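Local coordinates for catalase-3 (Neurospora crassa, PDB 4AJ9), which breaks down hydrogen peroxide to water and oxygen with a heme cofactor, probably protecting cells from peroxide damage, at residues K478-L481 and E482-K486; K493-A496 and V497-L501; P152-I155 and H156-P160. All blocks are in the same frame, centred on the assembly; numbering follows the deposited sequence. Where two conformers were deposited one is given.

Contact 1: K478-L481 and E482-K486; sequences KNVL and EQLNK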
loop_
_atom_site.group_PDB
_atom_site.type_symbol
_atom_site.label_atom_id
_atom_site.label_comp_id
_atom_site.label_asym_id
_atom_site.label_seq_id
_atom_site.Cartn_x
_atom_site.Cartn_y
_atom_site.Cartn_z
ATOM N N LYS C 478 23.427 20.463 32.228
ATOM C CA LYS C 478 23.382 21.774 32.874
ATOM C C LYS C 478 22.118 22.520 32.480
ATOM O O LYS C 478 21.510 23.209 33.301
ATOM C CB LYS C 478 24.609 22.612 32.519
ATOM C CG LYS C 478 25.898 22.120 33.147
ATOM C CD LYS C 478 27.056 23.008 32.714
ATOM C CE LYS C 478 28.361 22.589 33.376
ATOM N NZ LYS C 478 29.529 23.246 32.719
ATOM N N ASN C 479 21.728 22.378 31.214
ATOM C CA ASN C 479 20.490 22.972 30.713
ATOM C C ASN C 479 19.291 22.409 31.457
ATOM O O ASN C 479 18.362 23.134 31.799
ATOM C CB ASN C 479 20.357 22.731 29.204
ATOM C CG ASN C 479 21.398 23.477 28.413
ATOM O OD1 ASN C 479 22.000 24.415 28.916
ATOM N ND2 ASN C 479 21.615 23.070 27.166
ATOM N N VAL C 480 19.317 21.103 31.704
ATOM C CA VAL C 480 18.270 20.459 32.488
ATOM C C VAL C 480 18.198 21.032 33.912
ATOM O O VAL C 480 17.120 21.373 34.386
ATOM C CB VAL C 480 18.460 18.926 32.516
ATOM C CG1 VAL C 480 17.518 18.281 33.514
ATOM C CG2 VAL C 480 18.238 18.352 31.120
ATOM N N LEU C 481 19.346 21.161 34.581
ATOM C CA LEU C 481 19.374 21.744 35.931
ATOM C C LEU C 481 18.833 23.168 35.939
ATOM O O LEU C 481 18.077 23.548 36.825
ATOM C CB LEU C 481 20.790 21.742 36.513
ATOM C CG LEU C 481 21.274 20.397 37.051
ATOM C CD1 LEU C 481 22.687 20.531 37.585
ATOM C CD2 LEU C 481 20.334 19.889 38.137
ATOM N N GLU C 482 19.239 23.960 34.952
ATOM C CA GLU C 482 18.790 25.342 34.880
ATOM C C GLU C 482 17.265 25.415 34.786
ATOM O O GLU C 482 16.633 26.283 35.389
ATOM C CB GLU C 482 19.438 26.055 33.695
ATOM C CG GLU C 482 18.873 27.427 33.443
ATOM C CD GLU C 482 19.635 28.177 32.372
ATOM O OE1 GLU C 482 19.719 27.666 31.234
ATOM O OE2 GLU C 482 20.149 29.278 32.669
ATOM N N GLN C 483 16.675 24.492 34.033
ATOM C CA GLN C 483 15.219 24.410 33.936
ATOM C C GLN C 483 14.561 23.875 35.200
ATOM O O GLN C 483 13.547 24.410 35.645
ATOM C CB GLN C 483 14.802 23.587 32.716
ATOM C CG GLN C 483 15.224 24.224 31.409
ATOM C CD GLN C 483 14.596 25.590 31.204
ATOM O OE1 GLN C 483 13.398 25.765 31.420
ATOM N NE2 GLN C 483 15.401 26.563 30.783
ATOM N N LEU C 484 15.110 22.814 35.780
ATOM C CA LEU C 484 14.508 22.285 37.000
ATOM C C LEU C 484 14.503 23.364 38.072
ATOM O O LEU C 484 13.554 23.480 38.837
ATOM C CB LEU C 484 15.274 21.069 37.513
ATOM C CG LEU C 484 15.199 19.826 36.627
ATOM C CD1 LEU C 484 16.089 18.733 37.208
ATOM C CD2 LEU C 484 13.751 19.347 36.487
ATOM N N ASN C 485 15.585 24.141 38.113
ATOM C CA ASN C 485 15.745 25.189 39.106
ATOM C C ASN C 485 14.674 26.273 39.029
ATOM O O ASN C 485 14.428 26.976 40.014
ATOM C CB ASN C 485 17.122 25.848 38.977
ATOM C CG ASN C 485 17.423 26.791 40.140
ATOM O OD1 ASN C 485 17.152 26.464 41.289
ATOM N ND2 ASN C 485 17.959 27.965 39.837
ATOM N N LYS C 486 14.062 26.430 37.858
ATOM C CA LYS C 486 13.016 27.429 37.674
ATOM C C LYS C 486 11.714 26.935 38.276
ATOM O O LYS C 486 10.790 27.708 38.542
ATOM C CB LYS C 486 12.821 27.753 36.191
ATOM C CG LYS C 486 13.901 28.627 35.605
ATOM C CD LYS C 486 13.626 28.874 34.138
ATOM C CE LYS C 486 14.819 29.512 33.435
ATOM N NZ LYS C 486 15.065 30.915 33.867
HETATM O O HOH W 1 18.033 25.793 29.953
#
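Between V480 and L484, and between their neighbours in K478-L481 and E482-K486, the contact is one local i to i+4 turn of the alpha-helix 474-487, which packs against helices 174-182, 187-193 and 489-499 of the catalase fold, away from the heme. The backbone ladder is regular: E482, Q483, L484 and N485 each donate N-H to the carbonyl four residues back. L484 N reaches V480 O at 2.8 Å almost straight on, with an N-H...O angle of 166°.

On the buried side V480 and L484 lie alongside each other and point the same way. With CG1 anti to its own backbone N (chi1 170°), V480 brings that methyl to 4.0 Å from L484 CD1. L484 CG also lies 3.3 Å from V480 O, while L481 CD2 stands 4.5 Å from L484 CD1. W177 and S181 of helix 174-182 pack on V480; F191 of helix 187-193 and V495 of helix 489-499 touch L484. Putting a serine at L484 would probably open a gap beside V480 CG1 and take away the apolar contact that F191 and V495 have with this side chain.

Next to this apolar strip, N479, E482 and Q483 bring polar groups together. Q483 bends at chi2 (-61°), its CG lying 3.3 Å from N479 O, and its OE1 bonds to the hydroxyl of Y442. One water joins three groups here: it accepts from Q483 NE2 at 2.9 Å, donates to N479 O at 3.3 Å, and donates to E482 OE1 at 2.8 Å.

Contact 2: K493-A496 and V497-L501; sequences KRVA and VALGL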
loop_
_atom_site.group_PDB
_atom_site.type_symbol
_atom_site.label_atom_id
_atom_site.label_comp_id
_atom_site.label_asym_id
_atom_site.label_seq_id
_atom_site.Cartn_x
_atom_site.Cartn_y
_atom_site.Cartn_z
ATOM N N LYS C 493 18.721 21.231 43.342
ATOM C CA LYS C 493 19.814 20.871 44.255
ATOM C C LYS C 493 19.925 19.353 44.413
ATOM O O LYS C 493 21.004 18.758 44.240
ATOM C CB LYS C 493 19.632 21.557 45.623
ATOM C CG LYS C 493 20.034 23.041 45.624
ATOM C CD LYS C 493 19.471 23.790 46.832
ATOM C CE LYS C 493 20.090 23.324 48.138
ATOM N NZ LYS C 493 21.521 23.731 48.248
ATOM N N ARG C 494 18.798 18.718 44.704
ATOM C CA ARG C 494 18.801 17.287 44.953
ATOM C C ARG C 494 19.174 16.482 43.703
ATOM O O ARG C 494 19.926 15.512 43.788
ATOM C CB ARG C 494 17.464 16.860 45.569
ATOM C CG ARG C 494 17.326 17.359 47.003
ATOM C CD ARG C 494 15.886 17.488 47.448
ATOM N NE ARG C 494 15.282 16.202 47.771
ATOM C CZ ARG C 494 14.036 16.061 48.214
ATOM N NH1 ARG C 494 13.258 17.130 48.388
ATOM N NH2 ARG C 494 13.562 14.859 48.485
ATOM N N VAL C 495 18.684 16.909 42.541
ATOM C CA VAL C 495 19.069 16.281 41.277
ATOM C C VAL C 495 20.541 16.551 40.962
ATOM O O VAL C 495 21.280 15.642 40.590
ATOM C CB VAL C 495 18.186 16.767 40.099
ATOM C CG1 VAL C 495 18.794 16.353 38.758
ATOM C CG2 VAL C 495 16.749 16.246 40.252
ATOM N N ALA C 496 20.961 17.801 41.122
ATOM C CA ALA C 496 22.348 18.184 40.861
ATOM C C ALA C 496 23.330 17.267 41.585
ATOM O O ALA C 496 24.385 16.940 41.052
ATOM C CB ALA C 496 22.590 19.643 41.260
ATOM N N VAL C 497 22.986 16.853 42.799
ATOM C CA VAL C 497 23.878 15.983 43.563
ATOM C C VAL C 497 24.255 14.750 42.754
ATOM O O VAL C 497 25.431 14.415 42.627
ATOM C CB VAL C 497 23.250 15.529 44.884
ATOM C CG1 VAL C 497 24.098 14.415 45.511
ATOM C CG2 VAL C 497 23.121 16.705 45.839
ATOM N N ALA C 498 23.246 14.085 42.198
ATOM C CA ALA C 498 23.455 12.862 41.422
ATOM C C ALA C 498 24.357 13.069 40.209
ATOM O O ALA C 498 25.139 12.189 39.846
ATOM C CB ALA C 498 22.095 12.274 40.991
ATOM N N LEU C 499 24.238 14.235 39.581
ATOM C CA LEU C 499 24.954 14.539 38.350
ATOM C C LEU C 499 26.340 15.124 38.618
ATOM O O LEU C 499 27.095 15.397 37.691
ATOM C CB LEU C 499 24.133 15.520 37.519
ATOM C CG LEU C 499 22.677 15.098 37.290
ATOM C CD1 LEU C 499 21.929 16.141 36.473
ATOM C CD2 LEU C 499 22.633 13.742 36.604
ATOM N N GLY C 500 26.661 15.333 39.892
ATOM C CA GLY C 500 27.949 15.889 40.274
ATOM C C GLY C 500 28.099 17.317 39.801
ATOM O O GLY C 500 29.194 17.750 39.435
ATOM N N LEU C 501 26.989 18.050 39.802
ATOM C CA LEU C 501 27.002 19.446 39.374
ATOM C C LEU C 501 26.723 20.364 40.556
ATOM O O LEU C 501 26.168 19.938 41.574
ATOM C CB LEU C 501 25.977 19.674 38.255
ATOM C CG LEU C 501 26.284 18.923 36.957
ATOM C CD1 LEU C 501 25.121 18.985 35.967
ATOM C CD2 LEU C 501 27.555 19.454 36.314
#
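V497 N donates to K493 O at 3.1 Å, a bond of the last regular turn of helix 489-499; beyond it K493-A496 and V497-L501 wind down together. The next bonds are poorer: L499 N reaches V495 O at 3.4 Å and A496 O at 3.1 Å, both weakly. L501 N then turns back to A496 O, 3.1 Å away with a nearly straight N-H...O angle of 170°, and G500 N bonds to V497 O.

Among the side chains, V495 and L499 run alongside each other, V495 CG1 lying 3.9 Å from L499 CD1. Helix 454-468 covers this pair, I464 touching V495 and A468 touching L499. A496 CB sits 3.6 Å from L501 O, tucked against the returning chain. V497 has CG1 anti to its backbone N (chi1 169°), which puts CG2 beside that N and 3.4 Å from K493 O; its side chain also packs on L607 of the third subunit. The R494 guanidinium forms salt bridges with D677 and D490.

The positive phi of G500 (66°), with the chain bonded back into the final turn, is the signature of a Schellman motif, which here ends the helix.

Contact 3: P152-I155 and H156-P160; sequences PDLI and HSVKP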
loop_
_atom_site.group_PDB
_atom_site.type_symbol
_atom_site.label_atom_id
_atom_site.label_comp_id
_atom_site.label_asym_id
_atom_site.label_seq_id
_atom_site.Cartn_x
_atom_site.Cartn_y
_atom_site.Cartn_z
ATOM N N PRO C 152 6.091 15.902 15.962
ATOM C CA PRO C 152 7.173 15.070 15.424
ATOM C C PRO C 152 8.500 15.385 16.091
ATOM O O PRO C 152 9.355 14.510 16.207
ATOM C CB PRO C 152 7.227 15.474 13.948
ATOM C CG PRO C 152 5.838 15.907 13.634
ATOM C CD PRO C 152 5.378 16.629 14.901
ATOM N N ASP C 153 8.661 16.622 16.542
ATOM C CA ASP C 153 9.853 16.988 17.304
ATOM C C ASP C 153 9.948 16.280 18.654
ATOM O O ASP C 153 10.949 15.633 18.955
ATOM C CB ASP C 153 9.921 18.506 17.496
ATOM C CG ASP C 153 10.007 19.246 16.177
ATOM O OD1 ASP C 153 11.021 19.069 15.471
ATOM O OD2 ASP C 153 9.061 19.991 15.845
ATOM N N LEU C 154 8.917 16.430 19.473
ATOM C CA LEU C 154 8.827 15.697 20.736
ATOM C C LEU C 154 9.059 14.200 20.548
ATOM O O LEU C 154 9.906 13.593 21.207
ATOM C CB LEU C 154 7.447 15.907 21.360
ATOM C CG LEU C 154 7.058 14.899 22.445
ATOM C CD1 LEU C 154 7.819 15.182 23.756
ATOM C CD2 LEU C 154 5.547 14.909 22.668
ATOM N N ILE C 155 8.281 13.599 19.659
ATOM C CA ILE C 155 8.328 12.151 19.489
ATOM C C ILE C 155 9.703 11.676 19.001
ATOM O O ILE C 155 10.267 10.708 19.542
ATOM C CB ILE C 155 7.229 11.680 18.547
ATOM C CG1 ILE C 155 5.852 12.018 19.142
ATOM C CG2 ILE C 155 7.374 10.181 18.285
ATOM C CD1 ILE C 155 5.633 11.450 20.559
ATOM N N HIS C 156 10.250 12.350 17.990
ATOM C CA HIS C 156 11.594 12.024 17.519
ATOM C C HIS C 156 12.634 12.052 18.647
ATOM O O HIS C 156 13.507 11.190 18.716
ATOM C CB HIS C 156 12.046 12.995 16.425
ATOM C CG HIS C 156 11.463 12.706 15.079
ATOM N ND1 HIS C 156 11.852 13.380 13.940
ATOM C CD2 HIS C 156 10.509 11.827 14.692
ATOM C CE1 HIS C 156 11.166 12.921 12.906
ATOM N NE2 HIS C 156 10.336 11.987 13.337
ATOM N N SER C 157 12.534 13.048 19.526
ATOM C CA SER C 157 13.535 13.232 20.569
ATOM C C SER C 157 13.435 12.135 21.626
ATOM O O SER C 157 14.450 11.716 22.201
ATOM C CB SER C 157 13.385 14.615 21.235
ATOM O OG SER C 157 12.379 14.610 22.247
ATOM N N VAL C 158 12.213 11.672 21.865
ATOM C CA VAL C 158 11.942 10.670 22.892
ATOM C C VAL C 158 12.167 9.230 22.395
ATOM O O VAL C 158 12.592 8.353 23.153
ATOM C CB VAL C 158 10.521 10.867 23.458
ATOM C CG1 VAL C 158 10.030 9.631 24.173
ATOM C CG2 VAL C 158 10.494 12.089 24.379
ATOM N N LYS C 159 11.909 8.997 21.116
ATOM C CA LYS C 159 12.139 7.681 20.513
ATOM C C LYS C 159 13.644 7.406 20.317
ATOM O O LYS C 159 14.478 8.297 20.508
ATOM C CB LYS C 159 11.304 7.517 19.232
ATOM C CG LYS C 159 9.929 6.913 19.509
ATOM C CD LYS C 159 9.006 6.942 18.299
ATOM C CE LYS C 159 7.620 6.367 18.617
ATOM N NZ LYS C 159 7.545 4.864 18.710
ATOM N N PRO C 160 14.012 6.161 19.975
ATOM C CA PRO C 160 15.452 5.848 19.966
ATOM C C PRO C 160 16.260 6.724 19.013
ATOM O O PRO C 160 15.746 7.165 17.987
ATOM C CB PRO C 160 15.493 4.391 19.472
ATOM C CG PRO C 160 14.128 3.829 19.844
ATOM C CD PRO C 160 13.182 4.992 19.633
#
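Helix 151-158, a short buried element of the catalase fold, makes its last turn where P152-I155 meets H156-P160, with the P152 side chain about 6 Å from a heme. H156 N donates to P152 O at 2.9 Å, from above the carbonyl plane. P152 O also lies over one face of the H156 ring, offset toward its rim and 3.0 Å from H156 CG. Both ring nitrogens bond outside the helix: NE2 to E57 of the third subunit, ND1 to the carbonyl oxygen of H396 of the second, whose ring stacks on H156.

Two residues on, L154 O takes two good donors. S157 OG, held between its own backbone N and carbonyl carbon (chi1 83°), reaches L154 O at 2.9 Å, the usual bond of a helical serine to a carbonyl of the preceding turn, and V158 N arrives in the carbonyl plane at 3.1 Å. K159, the first residue to leave helical geometry, closes the helix with its N 2.8 Å from I155 O. Its aliphatic chain runs beside I155, K159 CD touching I155 CG2 at 3.6 Å, before NZ bonds to A107 O. On the neighbouring side, F179 of helix 174-182 packs against L154.

Overall arrangement
Contacts 1 and 2 belong to consecutive helices, 474-487 and 489-499, and pack directly on each other with centres 11 Å apart. L481 CD2 and L484 CD1 each lie 3.9 Å from V495 CG1, joining the apolar sides of both turns. Contact 3 comes earlier in the chain and touches neither: its nearest atoms are about 11 Å from contact 1 and about 17 Å from contact 2. Helix 174-182 bridges part of that gap, touching V480 on contact 1 and L154 on contact 3. Contact 3 alone is near the heme pocket, with the I155 side chain about 7 Å from that of H65, a predicted active-site residue. Contacts 2 and 3 both reach the third subunit.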